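Local coordinates for ferredoxin-NADP reductase (Neisseria gonorrhoeae MIA_2011_03-10, PDB 5TR9), which binds FAD and probably passes electrons between NADP(H) and ferredoxin or a related carrier, at residues 33-38 / 79-84; 62-67 / 86-91. All blocks are in the same frame, centred on the assembly; numbering follows the deposited sequence. Where two conformers were deposited one is given.

Along the chain the segments come in the order 33-38, 62-67, 79-84, 86-91, so the two contacts cross. Contact 1 joins strand 32-38 to strand 76-82 and closes a loop that contains strand 60-67. Contact 2 closes a shorter loop from strand 60-67 to the start of helix 88-95, and this loop contains strand 76-82. Strands 60-67 and 76-82 are the two outermost of the antiparallel sheet. FAD lies against both: contact 1 bonds the flavin through backbone atoms, and contact 2 bonds the diphosphate, the ribityl chain and flavin O4. The contacts also touch directly, where Ile84 N probably hydrogen-bonds Ser90 OG and Tyr79 packs on Tyr66.

Contact 1: residues 33-38 / 79-84; sequences ITFAIS and YFAVLI. With FAD (flavin-adenine dinucleotide), chain C.
Phe35 and Tyr79 form an antiparallel hydrogen-bonded pair, with side chains on the same face. With Phe35 CG between its own N and carbonyl carbon (chi1 62°), Tyr79 CB lies over one face of the Phe35 ring, 4.1 Å from its centroid, a CH-pi contact. The two rings meet obliquely, planes at 36°. Ala81 CB lies at the edge of the Phe35 ring, 4.2 Å from CE1. Ile37 CD1 meets the edge of the Tyr79 ring, 3.8 Å from CE2. The Tyr79 hydroxyl hydrogen-bonds Ser51. Ile33 CG1 packs on Ala81 CB at 4.0 Å. Phe93 of helix 88-95 packs on Ile33 and Ala81, and Leu53 of strand 50-57 on Phe35, Ile37 and Tyr79. On the other face, Thr34 CG2 packs on Phe80 CB, while Ile33 O lies at the Phe80 ring edge, 3.3 Å from CD1. Paired backbone hydrogen bonds link Ile33 with Ala81 and Phe35 with Tyr79. Beyond them, the outer edge of strand 76-82 grips the flavin: FAD N3 donates to Phe80 O at 2.8 Å, and Val82 N to FAD O2 at 3.1 Å. Strand pairing beside a flavin held by backbone atoms is typical of the FAD-binding beta-barrel of ferredoxin-NADP reductases.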
loop_
_atom_site.group_PDB
_atom_site.type_symbol
_atom_site.label_atom_id
_atom_site.label_comp_id
_atom_site.label_asym_id
_atom_site.label_seq_id
_atom_site.Cartn_x
_atom_site.Cartn_y
_atom_site.Cartn_z
ATOM N N ILE A 33 7.056 7.750 -9.136
ATOM C CA ILE A 33 6.976 6.951 -10.357
ATOM C C ILE A 33 6.191 5.679 -10.097
ATOM O O ILE A 33 6.193 5.127 -8.990
ATOM C CB ILE A 33 8.374 6.596 -10.924
ATOM C CG1 ILE A 33 9.160 5.744 -9.921
ATOM C CG2 ILE A 33 9.143 7.861 -11.271
ATOM C CD1 ILE A 33 10.447 5.133 -10.504
ATOM N N THR A 34 5.521 5.200 -11.143
ATOM C CA THR A 34 5.181 3.787 -11.225
ATOM C C THR A 34 5.982 3.191 -12.371
ATOM O O THR A 34 6.395 3.902 -13.297
ATOM C CB THR A 34 3.673 3.539 -11.418
ATOM O OG1 THR A 34 3.171 4.268 -12.549
ATOM C CG2 THR A 34 2.906 3.961 -10.163
ATOM N N PHE A 35 6.259 1.897 -12.273
ATOM C CA PHE A 35 6.977 1.228 -13.346
ATOM C C PHE A 35 6.573 -0.234 -13.373
ATOM O O PHE A 35 6.113 -0.784 -12.369
ATOM C CB PHE A 35 8.510 1.378 -13.215
ATOM C CG PHE A 35 9.103 0.775 -11.956
ATOM C CD1 PHE A 35 9.156 1.506 -10.771
ATOM C CD2 PHE A 35 9.677 -0.498 -11.980
ATOM C CE1 PHE A 35 9.730 0.971 -9.618
ATOM C CE2 PHE A 35 10.259 -1.045 -10.827
ATOM C CZ PHE A 35 10.286 -0.308 -9.640
ATOM N N ALA A 36 6.706 -0.843 -14.547
ATOM C CA ALA A 36 6.369 -2.243 -14.737
ATOM C C ALA A 36 7.609 -3.003 -15.172
ATOM O O ALA A 36 8.465 -2.468 -15.892
ATOM C CB ALA A 36 5.275 -2.415 -15.790
ATOM N N ILE A 37 7.686 -4.263 -14.744
ATOM C CA ILE A 37 8.760 -5.158 -15.145
ATOM C C ILE A 37 8.143 -6.456 -15.652
ATOM O O ILE A 37 6.984 -6.777 -15.367
ATOM C CB ILE A 37 9.749 -5.441 -13.992
ATOM C CG1 ILE A 37 9.100 -6.331 -12.924
ATOM C CG2 ILE A 37 10.233 -4.137 -13.338
ATOM C CD1 ILE A 37 10.066 -6.723 -11.808
ATOM N N SER A 38 8.927 -7.198 -16.431
ATOM C CA SER A 38 8.463 -8.500 -16.893
ATOM C C SER A 38 8.284 -9.446 -15.711
ATOM O O SER A 38 8.982 -9.350 -14.689
ATOM C CB SER A 38 9.432 -9.095 -17.923
ATOM O OG SER A 38 10.767 -9.148 -17.440
ATOM N N TYR A 79 5.074 -1.475 -9.751
ATOM C CA TYR A 79 5.517 -0.959 -8.460
ATOM C C TYR A 79 5.353 0.554 -8.442
ATOM O O TYR A 79 5.293 1.205 -9.492
ATOM C CB TYR A 79 6.982 -1.344 -8.170
ATOM C CG TYR A 79 7.196 -2.839 -8.219
ATOM C CD1 TYR A 79 6.937 -3.629 -7.105
ATOM C CD2 TYR A 79 7.601 -3.468 -9.404
ATOM C CE1 TYR A 79 7.104 -5.012 -7.153
ATOM C CE2 TYR A 79 7.768 -4.848 -9.465
ATOM C CZ TYR A 79 7.518 -5.614 -8.337
ATOM O OH TYR A 79 7.687 -6.983 -8.420
ATOM N N PHE A 80 5.234 1.098 -7.226
ATOM C CA PHE A 80 5.115 2.534 -6.969
ATOM C C PHE A 80 6.272 2.935 -6.066
ATOM O O PHE A 80 6.368 2.448 -4.936
ATOM C CB PHE A 80 3.762 2.844 -6.301
ATOM C CG PHE A 80 3.636 4.243 -5.731
ATOM C CD1 PHE A 80 4.215 5.334 -6.355
ATOM C CD2 PHE A 80 2.869 4.463 -4.581
ATOM C CE1 PHE A 80 4.083 6.620 -5.823
ATOM C CE2 PHE A 80 2.707 5.744 -4.063
ATOM C CZ PHE A 80 3.315 6.821 -4.675
ATOM N N ALA A 81 7.156 3.809 -6.563
ATOM C CA ALA A 81 8.332 4.225 -5.808
ATOM C C ALA A 81 8.397 5.737 -5.640
ATOM O O ALA A 81 8.120 6.501 -6.575
ATOM C CB ALA A 81 9.628 3.739 -6.484
ATOM N N VAL A 82 8.761 6.162 -4.433
ATOM C CA VAL A 82 9.073 7.564 -4.158
ATOM C C VAL A 82 10.581 7.742 -4.269
ATOM O O VAL A 82 11.354 7.004 -3.643
ATOM C CB VAL A 82 8.562 8.000 -2.772
ATOM C CG1 VAL A 82 8.865 6.961 -1.752
ATOM C CG2 VAL A 82 9.210 9.316 -2.347
ATOM N N LEU A 83 11.009 8.734 -5.057
ATOM C CA LEU A 83 12.442 8.950 -5.242
ATOM C C LEU A 83 12.983 9.781 -4.082
ATOM O O LEU A 83 12.546 10.917 -3.855
ATOM C CB LEU A 83 12.722 9.612 -6.592
ATOM C CG LEU A 83 12.212 8.800 -7.784
ATOM C CD1 LEU A 83 12.506 9.533 -9.089
ATOM C CD2 LEU A 83 12.800 7.384 -7.813
ATOM N N ILE A 84 13.930 9.210 -3.340
ATOM C CA ILE A 84 14.446 9.802 -2.112
ATOM C C ILE A 84 15.752 10.520 -2.418
ATOM O O ILE A 84 16.646 9.952 -3.065
ATOM C CB ILE A 84 14.657 8.726 -1.031
ATOM C CG1 ILE A 84 13.346 7.994 -0.717
ATOM C CG2 ILE A 84 15.298 9.345 0.224
ATOM C CD1 ILE A 84 12.280 8.897 -0.129
HETATM P PA FAD C . 17.257 4.056 1.291
HETATM O O1A FAD C . 18.720 4.010 1.587
HETATM O O2A FAD C . 16.534 2.715 1.263
HETATM O O5B FAD C . 16.481 4.937 2.321
HETATM C C5B FAD C . 16.948 6.249 2.691
HETATM C C4B FAD C . 15.894 6.859 3.582
HETATM O O4B FAD C . 14.759 7.229 2.773
HETATM C C3B FAD C . 15.316 5.922 4.633
HETATM O O3B FAD C . 16.111 5.890 5.813
HETATM C C2B FAD C . 13.946 6.545 4.909
HETATM O O2B FAD C . 14.042 7.634 5.821
HETATM C C1B FAD C . 13.570 7.109 3.539
HETATM N N9A FAD C . 12.631 6.303 2.772
HETATM C C8A FAD C . 12.872 5.112 2.142
HETATM N N7A FAD C . 11.840 4.644 1.477
HETATM C C5A FAD C . 10.862 5.608 1.673
HETATM C C6A FAD C . 9.531 5.706 1.229
HETATM N N6A FAD C . 8.937 4.779 0.471
HETATM N N1A FAD C . 8.820 6.791 1.613
HETATM C C2A FAD C . 9.417 7.718 2.372
HETATM N N3A FAD C . 10.664 7.730 2.853
HETATM C C4A FAD C . 11.341 6.644 2.456
HETATM N N1 FAD C . 9.465 2.132 -1.099
HETATM C C2 FAD C . 8.645 2.569 -2.096
HETATM O O2 FAD C . 8.881 3.625 -2.704
HETATM N N3 FAD C . 7.513 1.829 -2.415
HETATM C C4 FAD C . 7.117 0.650 -1.802
HETATM O O4 FAD C . 6.100 0.063 -2.174
HETATM C C4X FAD C . 8.003 0.197 -0.759
HETATM N N5 FAD C . 7.690 -0.908 -0.107
HETATM C C5X FAD C . 8.546 -1.334 0.891
HETATM C C6 FAD C . 8.233 -2.505 1.586
HETATM C C7 FAD C . 9.058 -2.977 2.600
HETATM C C7M FAD C . 8.701 -4.251 3.319
HETATM C C8 FAD C . 10.230 -2.275 2.923
HETATM C C8M FAD C . 11.146 -2.772 4.015
HETATM C C9 FAD C . 10.541 -1.102 2.237
HETATM C C9A FAD C . 9.715 -0.630 1.222
HETATM N N10 FAD C . 9.979 0.577 0.531
HETATM C C10 FAD C . 9.161 0.999 -0.482
HETATM C "C1'" FAD C . 11.243 1.293 0.718
HETATM C "C2'" FAD C . 12.246 0.847 -0.363
HETATM O "O2'" FAD C . 12.694 -0.493 -0.146
HETATM C "C3'" FAD C . 13.456 1.782 -0.430
HETATM O "O3'" FAD C . 13.971 1.988 0.881
HETATM C "C4'" FAD C . 13.192 3.083 -1.191
HETATM O "O4'" FAD C . 12.962 2.771 -2.568
HETATM C "C5'" FAD C . 14.335 4.071 -1.094
HETATM O "O5'" FAD C . 15.554 3.417 -1.497
HETATM P P FAD C . 16.922 4.219 -1.548
HETATM O O1P FAD C . 16.812 5.367 -2.544
HETATM O O2P FAD C . 18.014 3.226 -1.735
HETATM O O3P FAD C . 16.998 4.835 -0.065
#

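Contact 2: residues 62-67 / 86-91. With FAD (flavin-adenine dinucleotide), chain C.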
loop_
_atom_site.group_PDB
_atom_site.type_symbol
_atom_site.label_atom_id
_atom_site.label_comp_id
_atom_site.label_asym_id
_atom_site.label_seq_id
_atom_site.Cartn_x
_atom_site.Cartn_y
_atom_site.Cartn_z
ATOM N N ILE A 62 22.636 -4.297 -5.290
ATOM C CA ILE A 62 21.812 -3.507 -4.386
ATOM C C ILE A 62 20.401 -4.067 -4.453
ATOM O O ILE A 62 19.902 -4.385 -5.537
ATOM C CB ILE A 62 21.846 -1.996 -4.714
ATOM C CG1 ILE A 62 21.023 -1.217 -3.686
ATOM C CG2 ILE A 62 21.399 -1.714 -6.145
ATOM C CD1 ILE A 62 21.207 0.292 -3.774
ATOM N N TRP A 63 19.773 -4.220 -3.289
ATOM C CA TRP A 63 18.438 -4.803 -3.179
ATOM C C TRP A 63 17.546 -3.936 -2.309
ATOM O O TRP A 63 17.991 -3.442 -1.265
ATOM C CB TRP A 63 18.491 -6.189 -2.549
ATOM C CG TRP A 63 19.158 -7.224 -3.374
ATOM C CD1 TRP A 63 20.452 -7.636 -3.285
ATOM C CD2 TRP A 63 18.554 -8.004 -4.410
ATOM N NE1 TRP A 63 20.700 -8.627 -4.210
ATOM C CE2 TRP A 63 19.549 -8.870 -4.912
ATOM C CE3 TRP A 63 17.268 -8.056 -4.959
ATOM C CZ2 TRP A 63 19.298 -9.777 -5.949
ATOM C CZ3 TRP A 63 17.019 -8.958 -5.987
ATOM C CH2 TRP A 63 18.031 -9.801 -6.471
ATOM N N ARG A 64 16.273 -3.815 -2.704
ATOM C CA ARG A 64 15.266 -3.113 -1.905
ATOM C C ARG A 64 13.901 -3.774 -2.076
ATOM O O ARG A 64 13.609 -4.375 -3.115
ATOM C CB ARG A 64 15.150 -1.625 -2.292
ATOM C CG ARG A 64 16.378 -0.761 -1.968
ATOM C CD ARG A 64 16.569 -0.603 -0.467
ATOM N NE ARG A 64 17.563 0.420 -0.125
ATOM C CZ ARG A 64 18.878 0.207 -0.065
ATOM N NH1 ARG A 64 19.385 -0.992 -0.359
ATOM N NH2 ARG A 64 19.698 1.200 0.283
ATOM N N ALA A 65 13.044 -3.615 -1.063
ATOM C CA ALA A 65 11.697 -4.184 -1.093
ATOM C C ALA A 65 10.670 -3.184 -1.629
ATOM O O ALA A 65 10.743 -1.980 -1.343
ATOM C CB ALA A 65 11.280 -4.635 0.310
ATOM N N TYR A 66 9.693 -3.694 -2.394
ATOM C CA TYR A 66 8.601 -2.887 -2.948
ATOM C C TYR A 66 7.319 -3.699 -2.939
ATOM O O TYR A 66 7.319 -4.844 -3.391
ATOM C CB TYR A 66 8.903 -2.422 -4.389
ATOM C CG TYR A 66 10.140 -1.575 -4.380
ATOM C CD1 TYR A 66 10.069 -0.216 -4.088
ATOM C CD2 TYR A 66 11.384 -2.150 -4.594
ATOM C CE1 TYR A 66 11.215 0.549 -4.006
ATOM C CE2 TYR A 66 12.527 -1.403 -4.511
ATOM C CZ TYR A 66 12.437 -0.058 -4.231
ATOM O OH TYR A 66 13.592 0.669 -4.135
ATOM N N SER A 67 6.231 -3.109 -2.451
ATOM C CA SER A 67 4.944 -3.807 -2.521
ATOM C C SER A 67 4.444 -3.887 -3.955
ATOM O O SER A 67 4.483 -2.904 -4.697
ATOM C CB SER A 67 3.894 -3.085 -1.681
ATOM O OG SER A 67 4.321 -2.948 -0.335
ATOM N N ASP A 86 19.312 11.594 -2.296
ATOM C CA ASP A 86 20.556 10.926 -1.919
ATOM C C ASP A 86 20.391 9.426 -1.703
ATOM O O ASP A 86 21.347 8.767 -1.272
ATOM C CB ASP A 86 21.185 11.536 -0.660
ATOM C CG ASP A 86 21.376 13.039 -0.767
ATOM O OD1 ASP A 86 21.763 13.524 -1.851
ATOM O OD2 ASP A 86 21.139 13.731 0.245
ATOM N N GLY A 87 19.221 8.861 -1.995
ATOM C CA GLY A 87 19.015 7.438 -1.841
ATOM C C GLY A 87 19.636 6.662 -2.987
ATOM O O GLY A 87 19.501 7.036 -4.159
ATOM N N PRO A 88 20.356 5.576 -2.676
ATOM C CA PRO A 88 21.064 4.865 -3.756
ATOM C C PRO A 88 20.145 4.155 -4.733
ATOM O O PRO A 88 20.392 4.225 -5.947
ATOM C CB PRO A 88 21.979 3.890 -2.994
ATOM C CG PRO A 88 21.307 3.697 -1.669
ATOM C CD PRO A 88 20.708 5.049 -1.344
ATOM N N MET A 89 19.095 3.467 -4.270
ATOM C CA MET A 89 18.197 2.836 -5.233
ATOM C C MET A 89 17.444 3.890 -6.032
ATOM O O MET A 89 17.215 3.721 -7.237
ATOM C CB MET A 89 17.216 1.891 -4.534
ATOM C CG MET A 89 16.514 0.942 -5.506
ATOM S SD MET A 89 17.662 -0.336 -6.071
ATOM C CE MET A 89 16.536 -1.687 -6.414
ATOM N N SER A 90 17.074 4.993 -5.374
ATOM C CA SER A 90 16.353 6.063 -6.051
ATOM C C SER A 90 17.163 6.630 -7.210
ATOM O O SER A 90 16.601 6.937 -8.265
ATOM C CB SER A 90 15.993 7.166 -5.052
ATOM O OG SER A 90 15.105 6.648 -4.073
ATOM N N ALA A 91 18.488 6.746 -7.045
ATOM C CA ALA A 91 19.322 7.241 -8.132
ATOM C C ALA A 91 19.291 6.291 -9.317
ATOM O O ALA A 91 19.329 6.724 -10.475
ATOM C CB ALA A 91 20.754 7.432 -7.647
HETATM P PA FAD C . 17.257 4.056 1.291
HETATM O O1A FAD C . 18.720 4.010 1.587
HETATM O O2A FAD C . 16.534 2.715 1.263
HETATM O O5B FAD C . 16.481 4.937 2.321
HETATM C C5B FAD C . 16.948 6.249 2.691
HETATM C C4B FAD C . 15.894 6.859 3.582
HETATM O O4B FAD C . 14.759 7.229 2.773
HETATM C C3B FAD C . 15.316 5.922 4.633
HETATM O O3B FAD C . 16.111 5.890 5.813
HETATM C C2B FAD C . 13.946 6.545 4.909
HETATM O O2B FAD C . 14.042 7.634 5.821
HETATM C C1B FAD C . 13.570 7.109 3.539
HETATM N N9A FAD C . 12.631 6.303 2.772
HETATM C C8A FAD C . 12.872 5.112 2.142
HETATM N N7A FAD C . 11.840 4.644 1.477
HETATM C C5A FAD C . 10.862 5.608 1.673
HETATM C C6A FAD C . 9.531 5.706 1.229
HETATM N N6A FAD C . 8.937 4.779 0.471
HETATM N N1A FAD C . 8.820 6.791 1.613
HETATM C C2A FAD C . 9.417 7.718 2.372
HETATM N N3A FAD C . 10.664 7.730 2.853
HETATM C C4A FAD C . 11.341 6.644 2.456
HETATM N N1 FAD C . 9.465 2.132 -1.099
HETATM C C2 FAD C . 8.645 2.569 -2.096
HETATM O O2 FAD C . 8.881 3.625 -2.704
HETATM N N3 FAD C . 7.513 1.829 -2.415
HETATM C C4 FAD C . 7.117 0.650 -1.802
HETATM O O4 FAD C . 6.100 0.063 -2.174
HETATM C C4X FAD C . 8.003 0.197 -0.759
HETATM N N5 FAD C . 7.690 -0.908 -0.107
HETATM C C5X FAD C . 8.546 -1.334 0.891
HETATM C C6 FAD C . 8.233 -2.505 1.586
HETATM C C7 FAD C . 9.058 -2.977 2.600
HETATM C C7M FAD C . 8.701 -4.251 3.319
HETATM C C8 FAD C . 10.230 -2.275 2.923
HETATM C C8M FAD C . 11.146 -2.772 4.015
HETATM C C9 FAD C . 10.541 -1.102 2.237
HETATM C C9A FAD C . 9.715 -0.630 1.222
HETATM N N10 FAD C . 9.979 0.577 0.531
HETATM C C10 FAD C . 9.161 0.999 -0.482
HETATM C "C1'" FAD C . 11.243 1.293 0.718
HETATM C "C2'" FAD C . 12.246 0.847 -0.363
HETATM O "O2'" FAD C . 12.694 -0.493 -0.146
HETATM C "C3'" FAD C . 13.456 1.782 -0.430
HETATM O "O3'" FAD C . 13.971 1.988 0.881
HETATM C "C4'" FAD C . 13.192 3.083 -1.191
HETATM O "O4'" FAD C . 12.962 2.771 -2.568
HETATM C "C5'" FAD C . 14.335 4.071 -1.094
HETATM O "O5'" FAD C . 15.554 3.417 -1.497
HETATM P P FAD C . 16.922 4.219 -1.548
HETATM O O1P FAD C . 16.812 5.367 -2.544
HETATM O O2P FAD C . 18.014 3.226 -1.735
HETATM O O3P FAD C . 16.998 4.835 -0.065
#
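Arg64 slides past Met89 in the opposite direction on its way from strand 60-67 to the FAD diphosphate. Its CB lies 3.5 Å from FAD O2'. CG is anti to the carbonyl carbon (chi1 -67°) and packs on Met89 CB at 3.8 Å. The chain bends at chi2, and CD passes near FAD O2A and O2'. NE donates to FAD O2A at 2.9 Å, with an N-H...O angle of 153°. At the tip, NH2 donates to FAD O1A at 3.2 Å and also lies near Pro88 CG. NH1 turns back to its own strand and donates to Trp63 O. That oxygen is in the guanidinium plane, although the donor stands above the carbonyl plane. Bonds from all three nitrogens thus fix the rotation of the group, and its positive charge probably offsets the negative charge of the diphosphate.

The helix start grips the other phosphate. Gly87 is the N-cap, and its CA lies close against FAD O1P. Met89 N donates to FAD O2P at 2.8 Å. Ser90 N and OG both donate to FAD O1P, the hydroxyl at 2.6 Å. The helix dipole probably helps to hold this phosphate.

Apolar contacts join strand and helix. Ile62 CD1 meets Pro88 CB at 3.8 Å, the two side chains crossing at about a right angle, and Ile62 CG2 touches Met89 SD. Met89 CG lies at the Tyr66 ring edge, 3.2 Å from OH. That hydroxyl hydrogen-bonds FAD O4', while FAD O2' sits over one ring face. Ser67 N donates to flavin O4. Arg64, Tyr66 and Ser67 make up the Arg-x-Tyr-Ser FAD-binding motif of the ferredoxin-NADP reductase family, here facing a phosphate-binding helix N terminus.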